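Local structure of DNA polymerase (Bacillus phage phi29, 2PY5) at residues Q497-Q502 against E544-G549; F526-A531 against K536-V541. The protein replicates the phage genome by protein-primed, highly processive strand-displacement synthesis and, in its natural form, also carries a proofreading 3'-5' exonuclease. The protein carries 2 engineered substitutions. All blocks are in the same frame, centred on the assembly; numbering follows the deposited sequence.

Contact 1. Residues Q497-Q502 against E544-G549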
ATOM      1  N   GLN F 497      10.796  14.383  -5.682  1.00 39.87           N
ATOM      2  CA  GLN F 497      10.008  13.681  -4.672  1.00 38.95           C
ATOM      3  C   GLN F 497      10.325  12.191  -4.763  1.00 37.18           C
ATOM      4  O   GLN F 497      10.417  11.631  -5.867  1.00 35.82           O
ATOM      5  CB  GLN F 497       8.497  13.899  -4.878  1.00 43.00           C
ATOM      6  CG  GLN F 497       8.025  15.304  -4.562  1.00 45.45           C
ATOM      7  CD  GLN F 497       6.696  15.679  -5.223  1.00 46.68           C
ATOM      8  OE1 GLN F 497       5.854  16.352  -4.612  1.00 48.13           O
ATOM      9  NE2 GLN F 497       6.515  15.276  -6.483  1.00 51.89           N
ATOM     10  N   LYS F 498      10.528  11.565  -3.605  1.00 34.27           N
ATOM     11  CA  LYS F 498      10.797  10.132  -3.503  1.00 35.68           C
ATOM     12  C   LYS F 498      12.038   9.663  -4.251  1.00 32.75           C
ATOM     13  O   LYS F 498      12.155   8.480  -4.532  1.00 35.99           O
ATOM     14  CB  LYS F 498       9.568   9.317  -3.944  1.00 37.24           C
ATOM     15  CG  LYS F 498       8.354   9.583  -3.062  1.00 40.87           C
ATOM     16  CD  LYS F 498       7.204   8.678  -3.389  1.00 46.43           C
ATOM     17  CE  LYS F 498       6.013   8.974  -2.498  1.00 48.37           C
ATOM     18  NZ  LYS F 498       6.266   8.675  -1.056  1.00 51.89           N
ATOM     19  N   THR F 499      12.969  10.575  -4.542  1.00 33.28           N
ATOM     20  CA  THR F 499      14.145  10.259  -5.346  1.00 32.53           C
ATOM     21  C   THR F 499      15.378  10.961  -4.763  1.00 34.43           C
ATOM     22  O   THR F 499      15.645  12.119  -5.074  1.00 34.27           O
ATOM     23  CB  THR F 499      13.957  10.677  -6.816  1.00 33.51           C
ATOM     24  OG1 THR F 499      12.712  10.142  -7.303  1.00 32.75           O
ATOM     25  CG2 THR F 499      15.090  10.173  -7.690  1.00 33.16           C
ATOM     26  N   TYR F 500      16.096  10.259  -3.893  1.00 32.94           N
ATOM     27  CA  TYR F 500      17.253  10.828  -3.222  1.00 31.92           C
ATOM     28  C   TYR F 500      18.225   9.738  -2.772  1.00 30.98           C
ATOM     29  O   TYR F 500      17.884   8.562  -2.727  1.00 29.89           O
ATOM     30  CB  TYR F 500      16.817  11.681  -2.015  1.00 32.23           C
ATOM     31  CG  TYR F 500      16.195  10.906  -0.884  1.00 32.36           C
ATOM     32  CD1 TYR F 500      16.988  10.418   0.123  1.00 33.24           C
ATOM     33  CD2 TYR F 500      14.827  10.667  -0.822  1.00 37.14           C
ATOM     34  CE1 TYR F 500      16.460   9.716   1.178  1.00 34.46           C
ATOM     35  CE2 TYR F 500      14.295   9.945   0.245  1.00 35.70           C
ATOM     36  CZ  TYR F 500      15.135   9.484   1.231  1.00 34.99           C
ATOM     37  OH  TYR F 500      14.682   8.762   2.329  1.00 39.55           O
ATOM     38  N   ILE F 501      19.447  10.163  -2.469  1.00 27.69           N
ATOM     39  CA  ILE F 501      20.457   9.302  -1.874  1.00 29.87           C
ATOM     40  C   ILE F 501      21.029   9.996  -0.648  1.00 29.27           C
ATOM     41  O   ILE F 501      21.033  11.233  -0.561  1.00 28.11           O
ATOM     42  CB  ILE F 501      21.602   8.921  -2.856  1.00 29.12           C
ATOM     43  CG1 ILE F 501      22.313  10.156  -3.436  1.00 27.65           C
ATOM     44  CG2 ILE F 501      21.058   8.062  -3.991  1.00 30.85           C
ATOM     45  CD1 ILE F 501      23.414   9.844  -4.435  1.00 27.27           C
ATOM     46  N   GLN F 502      21.495   9.189   0.301  1.00 28.10           N
ATOM     47  CA  GLN F 502      22.210   9.695   1.476  1.00 27.93           C
ATOM     48  C   GLN F 502      23.368   8.795   1.835  1.00 29.10           C
ATOM     49  O   GLN F 502      23.291   7.578   1.663  1.00 29.12           O
ATOM     50  CB  GLN F 502      21.279   9.748   2.688  1.00 29.19           C
ATOM     51  CG  GLN F 502      20.055  10.647   2.514  1.00 31.01           C
ATOM     52  CD  GLN F 502      19.051  10.485   3.623  1.00 32.09           C
ATOM     53  OE1 GLN F 502      18.969   9.429   4.256  1.00 36.20           O
ATOM     54  NE2 GLN F 502      18.240  11.522   3.839  1.00 31.23           N
ATOM     55  N   GLU F 544      28.186   9.551  -7.777  1.00 27.57           N
ATOM     56  CA  GLU F 544      28.688  10.109  -9.036  1.00 29.18           C
ATOM     57  C   GLU F 544      27.656  10.058 -10.170  1.00 30.27           C
ATOM     58  O   GLU F 544      27.524  11.032 -10.923  1.00 31.66           O
ATOM     59  CB  GLU F 544      29.979   9.400  -9.465  1.00 30.70           C
ATOM     60  N   ASN F 545      26.930   8.940 -10.302  1.00 27.76           N
ATOM     61  CA  ASN F 545      26.000   8.774 -11.423  1.00 25.98           C
ATOM     62  C   ASN F 545      24.529   9.084 -11.138  1.00 26.81           C
ATOM     63  O   ASN F 545      23.711   9.003 -12.034  1.00 26.79           O
ATOM     64  CB  ASN F 545      26.131   7.374 -12.063  1.00 27.34           C
ATOM     65  CG  ASN F 545      25.555   6.263 -11.206  1.00 27.65           C
ATOM     66  OD1 ASN F 545      24.776   6.501 -10.293  1.00 27.14           O
ATOM     67  ND2 ASN F 545      25.912   5.036 -11.527  1.00 26.08           N
ATOM     68  N   PHE F 546      24.210   9.439  -9.894  1.00 27.24           N
ATOM     69  CA  PHE F 546      22.827   9.702  -9.504  1.00 28.01           C
ATOM     70  C   PHE F 546      22.475  11.106  -9.913  1.00 28.18           C
ATOM     71  O   PHE F 546      22.823  12.067  -9.228  1.00 30.17           O
ATOM     72  CB  PHE F 546      22.671   9.551  -8.001  1.00 27.58           C
ATOM     73  CG  PHE F 546      21.250   9.651  -7.507  1.00 26.10           C
ATOM     74  CD1 PHE F 546      20.310   8.697  -7.828  1.00 26.52           C
ATOM     75  CD2 PHE F 546      20.884  10.682  -6.657  1.00 26.48           C
ATOM     76  CE1 PHE F 546      19.016   8.788  -7.314  1.00 25.39           C
ATOM     77  CE2 PHE F 546      19.608  10.767  -6.164  1.00 25.55           C
ATOM     78  CZ  PHE F 546      18.686   9.827  -6.490  1.00 25.32           C
ATOM     79  N   LYS F 547      21.808  11.208 -11.060  1.00 28.56           N
ATOM     80  CA  LYS F 547      21.358  12.478 -11.585  1.00 31.32           C
ATOM     81  C   LYS F 547      20.171  12.277 -12.501  1.00 29.30           C
ATOM     82  O   LYS F 547      19.894  11.162 -12.957  1.00 27.29           O
ATOM     83  CB  LYS F 547      22.494  13.176 -12.339  1.00 35.35           C
ATOM     84  CG  LYS F 547      23.070  12.407 -13.516  1.00 37.83           C
ATOM     85  CD  LYS F 547      24.497  12.911 -13.797  1.00 40.75           C
ATOM     86  CE  LYS F 547      24.856  12.846 -15.263  1.00 41.74           C
ATOM     87  NZ  LYS F 547      26.173  13.512 -15.519  1.00 42.46           N
ATOM     88  N   VAL F 548      19.448  13.361 -12.761  1.00 29.07           N
ATOM     89  CA  VAL F 548      18.373  13.333 -13.719  1.00 32.57           C
ATOM     90  C   VAL F 548      18.986  12.862 -15.038  1.00 29.50           C
ATOM     91  O   VAL F 548      20.052  13.359 -15.439  1.00 29.55           O
ATOM     92  CB  VAL F 548      17.711  14.723 -13.860  1.00 33.54           C
ATOM     93  CG1 VAL F 548      16.661  14.712 -14.945  1.00 32.71           C
ATOM     94  CG2 VAL F 548      17.109  15.162 -12.523  1.00 32.81           C
ATOM     95  N   GLY F 549      18.364  11.851 -15.636  1.00 29.69           N
ATOM     96  CA  GLY F 549      18.828  11.243 -16.892  1.00 29.29           C
ATOM     97  C   GLY F 549      19.423   9.856 -16.690  1.00 27.41           C
ATOM     98  O   GLY F 549      19.590   9.108 -17.650  1.00 28.68           O
TER
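The Phe546 ring carries Ile501 on one face and meets the backbone of the 499-502 strand at its rim. Ile501 CG2 sits almost squarely above the centre, 3.6 Å from the centroid of the Phe546 ring and only 5° off its normal, which makes a clean CH-pi contact. At the edge, near the ring plane, Phe546 CZ comes within 3.7 Å of Tyr500 N, with the carbonyl carbon of Thr499 also in that plane. That N-H is already spent on the backbone of Lys529 in the neighbouring strand, so this approach is van der Waals contact alone. Thr499 CG2 adds an oblique touch, 3.8 Å from Phe546 CZ.

Ile501 lies alongside the ring, its chain running counter to that of the phenylalanine. Its CG1 lies between the backbone N and the carbonyl carbon (chi1 57°), and from there the chain extends on, so that CD1 reaches 3.5 Å from Phe546 CD2 and 3.7 Å from Phe546 CB; three carbons of one side chain thus hold the phenylalanine. Thr499 divides its two branches: with CG2 anti to the backbone N, the methyl serves the ring while OG1 bonds to Gln497 O at 3.1 Å, from 40° above the carbonyl plane. Leu495 and Val541 pack on Phe546 too.

Tyr500 points its side chain the other way, where it stacks on Tyr494, and Lys498 makes a salt bridge to the catalytic Asp456; both belong to the KxY motif of B-family polymerases and are probably involved in binding template-primer DNA. The Phe546 ring, from the loop between helix 535-538 and strand 551-561, packs on the strand that carries this motif. The join rests on dispersion and CH-pi contact, with no hydrogen bond across it.

Contact 2. Residues F526-A531 against K536-V541. With nucleotides of chain B.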
ATOM      1  N   PHE F 526      25.389   3.717   2.530  1.00 34.23           N
ATOM      2  CA  PHE F 526      24.913   4.387   1.320  1.00 33.41           C
ATOM      3  C   PHE F 526      23.490   3.945   1.036  1.00 34.54           C
ATOM      4  O   PHE F 526      23.258   2.770   0.742  1.00 40.10           O
ATOM      5  CB  PHE F 526      25.835   4.079   0.132  1.00 35.99           C
ATOM      6  CG  PHE F 526      25.349   4.648  -1.168  1.00 36.77           C
ATOM      7  CD1 PHE F 526      25.224   6.017  -1.333  1.00 37.83           C
ATOM      8  CD2 PHE F 526      25.023   3.819  -2.234  1.00 39.87           C
ATOM      9  CE1 PHE F 526      24.776   6.553  -2.537  1.00 35.84           C
ATOM     10  CE2 PHE F 526      24.575   4.353  -3.431  1.00 37.85           C
ATOM     11  CZ  PHE F 526      24.450   5.717  -3.577  1.00 37.36           C
ATOM     12  N   SER F 527      22.551   4.889   1.118  1.00 32.96           N
ATOM     13  CA  SER F 527      21.123   4.621   0.998  1.00 36.18           C
ATOM     14  C   SER F 527      20.526   5.265  -0.254  1.00 33.35           C
ATOM     15  O   SER F 527      20.709   6.451  -0.502  1.00 33.11           O
ATOM     16  CB  SER F 527      20.392   5.134   2.246  1.00 37.84           C
ATOM     17  OG  SER F 527      18.990   4.934   2.163  1.00 41.49           O
ATOM     18  N   VAL F 528      19.770   4.472  -1.012  1.00 33.85           N
ATOM     19  CA  VAL F 528      19.143   4.926  -2.245  1.00 32.31           C
ATOM     20  C   VAL F 528      17.611   4.796  -2.168  1.00 33.80           C
ATOM     21  O   VAL F 528      17.098   3.710  -1.863  1.00 35.42           O
ATOM     22  CB  VAL F 528      19.638   4.086  -3.427  1.00 32.07           C
ATOM     23  CG1 VAL F 528      19.093   4.657  -4.750  1.00 33.56           C
ATOM     24  CG2 VAL F 528      21.168   4.023  -3.457  1.00 35.07           C
ATOM     25  N   LYS F 529      16.907   5.893  -2.454  1.00 33.54           N
ATOM     26  CA  LYS F 529      15.434   5.930  -2.519  1.00 38.81           C
ATOM     27  C   LYS F 529      15.011   6.549  -3.842  1.00 40.92           C
ATOM     28  O   LYS F 529      15.403   7.673  -4.184  1.00 39.93           O
ATOM     29  CB  LYS F 529      14.864   6.753  -1.367  1.00 44.73           C
ATOM     30  CG  LYS F 529      15.203   6.207  -0.017  1.00 44.60           C
ATOM     31  CD  LYS F 529      14.491   4.892   0.256  1.00 49.61           C
ATOM     32  CE  LYS F 529      15.017   4.263   1.516  1.00 49.97           C
ATOM     33  NZ  LYS F 529      14.768   5.133   2.688  1.00 55.98           N
ATOM     34  N   CYS F 530      14.249   5.803  -4.625  1.00 36.46           N
ATOM     35  CA  CYS F 530      13.746   6.302  -5.906  0.50 38.22           C
ATOM     36  C   CYS F 530      12.524   5.478  -6.220  1.00 39.90           C
ATOM     37  O   CYS F 530      12.625   4.262  -6.388  1.00 40.70           O
ATOM     38  CB  CYS F 530      14.779   6.191  -7.040  0.50 36.68           C
ATOM     39  SG  CYS F 530      14.236   6.881  -8.694  0.50 34.90           S
ATOM     40  N   ALA F 531      11.374   6.148  -6.251  1.00 36.20           N
ATOM     41  CA  ALA F 531      10.092   5.495  -6.505  1.00 36.19           C
ATOM     42  C   ALA F 531      10.137   4.781  -7.841  1.00 35.13           C
ATOM     43  O   ALA F 531      10.556   5.356  -8.847  1.00 37.79           O
ATOM     44  CB  ALA F 531       8.966   6.520  -6.487  1.00 37.47           C
ATOM     45  N   LYS F 536      17.628  -4.194  -8.222  1.00 31.95           N
ATOM     46  CA  LYS F 536      18.734  -4.422  -9.152  1.00 33.39           C
ATOM     47  C   LYS F 536      19.260  -3.099  -9.726  1.00 30.08           C
ATOM     48  O   LYS F 536      20.462  -2.940  -9.920  1.00 32.81           O
ATOM     49  CB  LYS F 536      18.321  -5.353 -10.306  1.00 34.67           C
ATOM     50  CG  LYS F 536      19.515  -5.836 -11.128  1.00 37.19           C
ATOM     51  CD  LYS F 536      19.139  -6.731 -12.298  1.00 38.90           C
ATOM     52  CE  LYS F 536      20.397  -7.369 -12.898  1.00 41.02           C
ATOM     53  NZ  LYS F 536      20.211  -7.845 -14.301  1.00 42.96           N
ATOM     54  N   ILE F 537      18.353  -2.171 -10.016  1.00 31.03           N
ATOM     55  CA  ILE F 537      18.743  -0.858 -10.531  1.00 28.97           C
ATOM     56  C   ILE F 537      19.426  -0.040  -9.421  1.00 29.94           C
ATOM     57  O   ILE F 537      20.417   0.631  -9.671  1.00 30.75           O
ATOM     58  CB  ILE F 537      17.542  -0.081 -11.112  1.00 31.39           C
ATOM     59  CG1 ILE F 537      16.985  -0.813 -12.343  1.00 30.29           C
ATOM     60  CG2 ILE F 537      17.959   1.334 -11.505  1.00 32.76           C
ATOM     61  CD1 ILE F 537      15.717  -0.215 -12.906  1.00 32.72           C
ATOM     62  N   LYS F 538      18.912  -0.143  -8.199  1.00 33.02           N
ATOM     63  CA  LYS F 538      19.539   0.508  -7.033  1.00 31.18           C
ATOM     64  C   LYS F 538      21.022   0.123  -6.830  1.00 31.16           C
ATOM     65  O   LYS F 538      21.843   0.956  -6.421  1.00 30.69           O
ATOM     66  CB  LYS F 538      18.724   0.222  -5.764  1.00 32.76           C
ATOM     67  CG  LYS F 538      17.424   1.013  -5.685  1.00 32.12           C
ATOM     68  CD  LYS F 538      16.692   0.805  -4.354  1.00 34.04           C
ATOM     69  CE  LYS F 538      15.605   1.866  -4.164  1.00 36.32           C
ATOM     70  NZ  LYS F 538      14.807   1.678  -2.922  1.00 38.05           N
ATOM     71  N   LYS F 539      21.368  -1.128  -7.137  1.00 29.69           N
ATOM     72  CA  LYS F 539      22.760  -1.583  -7.115  1.00 31.96           C
ATOM     73  C   LYS F 539      23.686  -0.785  -8.053  1.00 30.60           C
ATOM     74  O   LYS F 539      24.884  -0.680  -7.803  1.00 31.89           O
ATOM     75  CB  LYS F 539      22.845  -3.075  -7.471  1.00 34.05           C
ATOM     76  CG  LYS F 539      24.249  -3.638  -7.328  1.00 35.71           C
ATOM     77  CD  LYS F 539      24.335  -5.132  -7.496  1.00 35.79           C
ATOM     78  CE  LYS F 539      25.728  -5.605  -7.102  1.00 37.35           C
ATOM     79  NZ  LYS F 539      25.990  -7.019  -7.477  1.00 38.60           N
ATOM     80  N   GLU F 540      23.121  -0.223  -9.115  1.00 31.16           N
ATOM     81  CA  GLU F 540      23.900   0.513 -10.122  1.00 32.88           C
ATOM     82  C   GLU F 540      24.211   1.943  -9.691  1.00 31.08           C
ATOM     83  O   GLU F 540      25.109   2.589 -10.244  1.00 32.26           O
ATOM     84  CB  GLU F 540      23.130   0.568 -11.451  1.00 34.11           C
ATOM     85  CG  GLU F 540      22.569  -0.770 -11.958  1.00 37.09           C
ATOM     86  CD  GLU F 540      23.534  -1.531 -12.846  1.00 37.39           C
ATOM     87  OE1 GLU F 540      24.370  -0.899 -13.516  1.00 38.40           O
ATOM     88  OE2 GLU F 540      23.440  -2.774 -12.888  1.00 41.15           O
ATOM     89  N   VAL F 541      23.466   2.447  -8.702  1.00 27.45           N
ATOM     90  CA  VAL F 541      23.529   3.850  -8.323  1.00 26.68           C
ATOM     91  C   VAL F 541      24.762   4.174  -7.455  1.00 24.70           C
ATOM     92  O   VAL F 541      25.135   3.406  -6.559  1.00 26.27           O
ATOM     93  CB  VAL F 541      22.241   4.277  -7.568  1.00 25.48           C
ATOM     94  CG1 VAL F 541      22.355   5.696  -7.054  1.00 25.60           C
ATOM     95  CG2 VAL F 541      20.997   4.108  -8.466  1.00 27.17           C
TER
ATOM     96  O5'  DG B   1      10.079  10.904 -10.382  1.00 77.06           O
ATOM     97  C5'  DG B   1      10.159   9.919 -11.424  1.00 76.17           C
ATOM     98  C4'  DG B   1       8.819   9.250 -11.663  1.00 74.69           C
ATOM     99  O4'  DG B   1       8.348   8.655 -10.433  1.00 73.74           O
ATOM    100  C3'  DG B   1       7.698  10.194 -12.108  1.00 74.16           C
ATOM    101  O3'  DG B   1       7.421  10.112 -13.534  1.00 74.62           O
ATOM    102  C2'  DG B   1       6.509   9.831 -11.209  1.00 73.12           C
ATOM    103  C1'  DG B   1       6.951   8.530 -10.540  1.00 71.23           C
ATOM    104  N9   DG B   1       6.422   8.242  -9.205  1.00 70.58           N
ATOM    105  C8   DG B   1       6.073   9.126  -8.208  1.00 70.10           C
ATOM    106  N7   DG B   1       5.641   8.544  -7.124  1.00 70.04           N
ATOM    107  C5   DG B   1       5.708   7.188  -7.416  1.00 70.05           C
ATOM    108  C6   DG B   1       5.369   6.061  -6.628  1.00 69.83           C
ATOM    109  O6   DG B   1       4.926   6.039  -5.470  1.00 70.07           O
ATOM    110  N1   DG B   1       5.591   4.864  -7.310  1.00 69.63           N
ATOM    111  C2   DG B   1       6.079   4.759  -8.592  1.00 69.84           C
ATOM    112  N2   DG B   1       6.226   3.516  -9.079  1.00 69.85           N
ATOM    113  N3   DG B   1       6.400   5.808  -9.341  1.00 69.71           N
ATOM    114  C4   DG B   1       6.191   6.985  -8.693  1.00 69.98           C
TER
HETATM  115  O   HOH W   1      16.523   1.420  -0.372  1.00 43.10           O
HETATM  116  O   HOH W   2      12.917   3.440  -3.361  1.00 39.72           O
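Lys538 reaches across to the backbone of strand 526-530, with one weak direct bond and two water bridges. The direct hydrogen bond, the weak one, runs from Lys538 NZ to Val528 O at 3.2 Å. Water 1 donates to that same Val528 O at 2.8 Å while accepting from Lys538 NZ. Water 2 accepts from Lys538 NZ at 2.6 Å and also from Cys530 N. NZ thus has three partners, and Val528 O is held twice. The lysine gets there because its chain is extended beyond CG (chi2 -175°), passing alongside Val528 and pointing the other way, with Lys538 CG 4.1 Å from Val528 CG1.

Beside these polar contacts the packing is apolar. Val541 CG1 lies 4.1 Å from Val528 CG1, and the same Val541 CG1 also meets Phe526 CZ, the side chains of Val541 and Phe526 crossing at about a right angle. Phe526 CE2 also approaches Val541 O to 3.3 Å.

A type I turn from Lys538 to Val541 brings both residues to the strand, its Val541 N bonded to Lys538 O. Glu540, inside that turn, is tied outward by a salt bridge to Arg552.

At the end of the segment, Ala531 CB lies over the guanine base of DG1 of chain B, 3.5 Å from its C5; Lys529, two residues earlier, stabilises the primer terminus. The segment from helix 535-538 packs against strand 523-530, with strand 499-509 paired alongside that strand and Phe572 of strand 564-573 touching both Cys530 and Ile537.

Going along the chain, 497-502 comes first, entering strand 499-509; strand 512-515 and then strand 523-530, which carries 526-531, each pair antiparallel with 499-509. Contact 2 then closes a short loop, folding 536-541 straight back onto strand 523-530. The chain goes on to 544-549, where contact 1 closes the much larger loop, so the small closure lies wholly within the large one and the two do not cross. They meet in the sheet itself, where Gln502 O to Ser527 N is a probable hydrogen bond. Together they tie two paired strands beside the polymerisation site to the chain leading into strands 551-561 and 564-573.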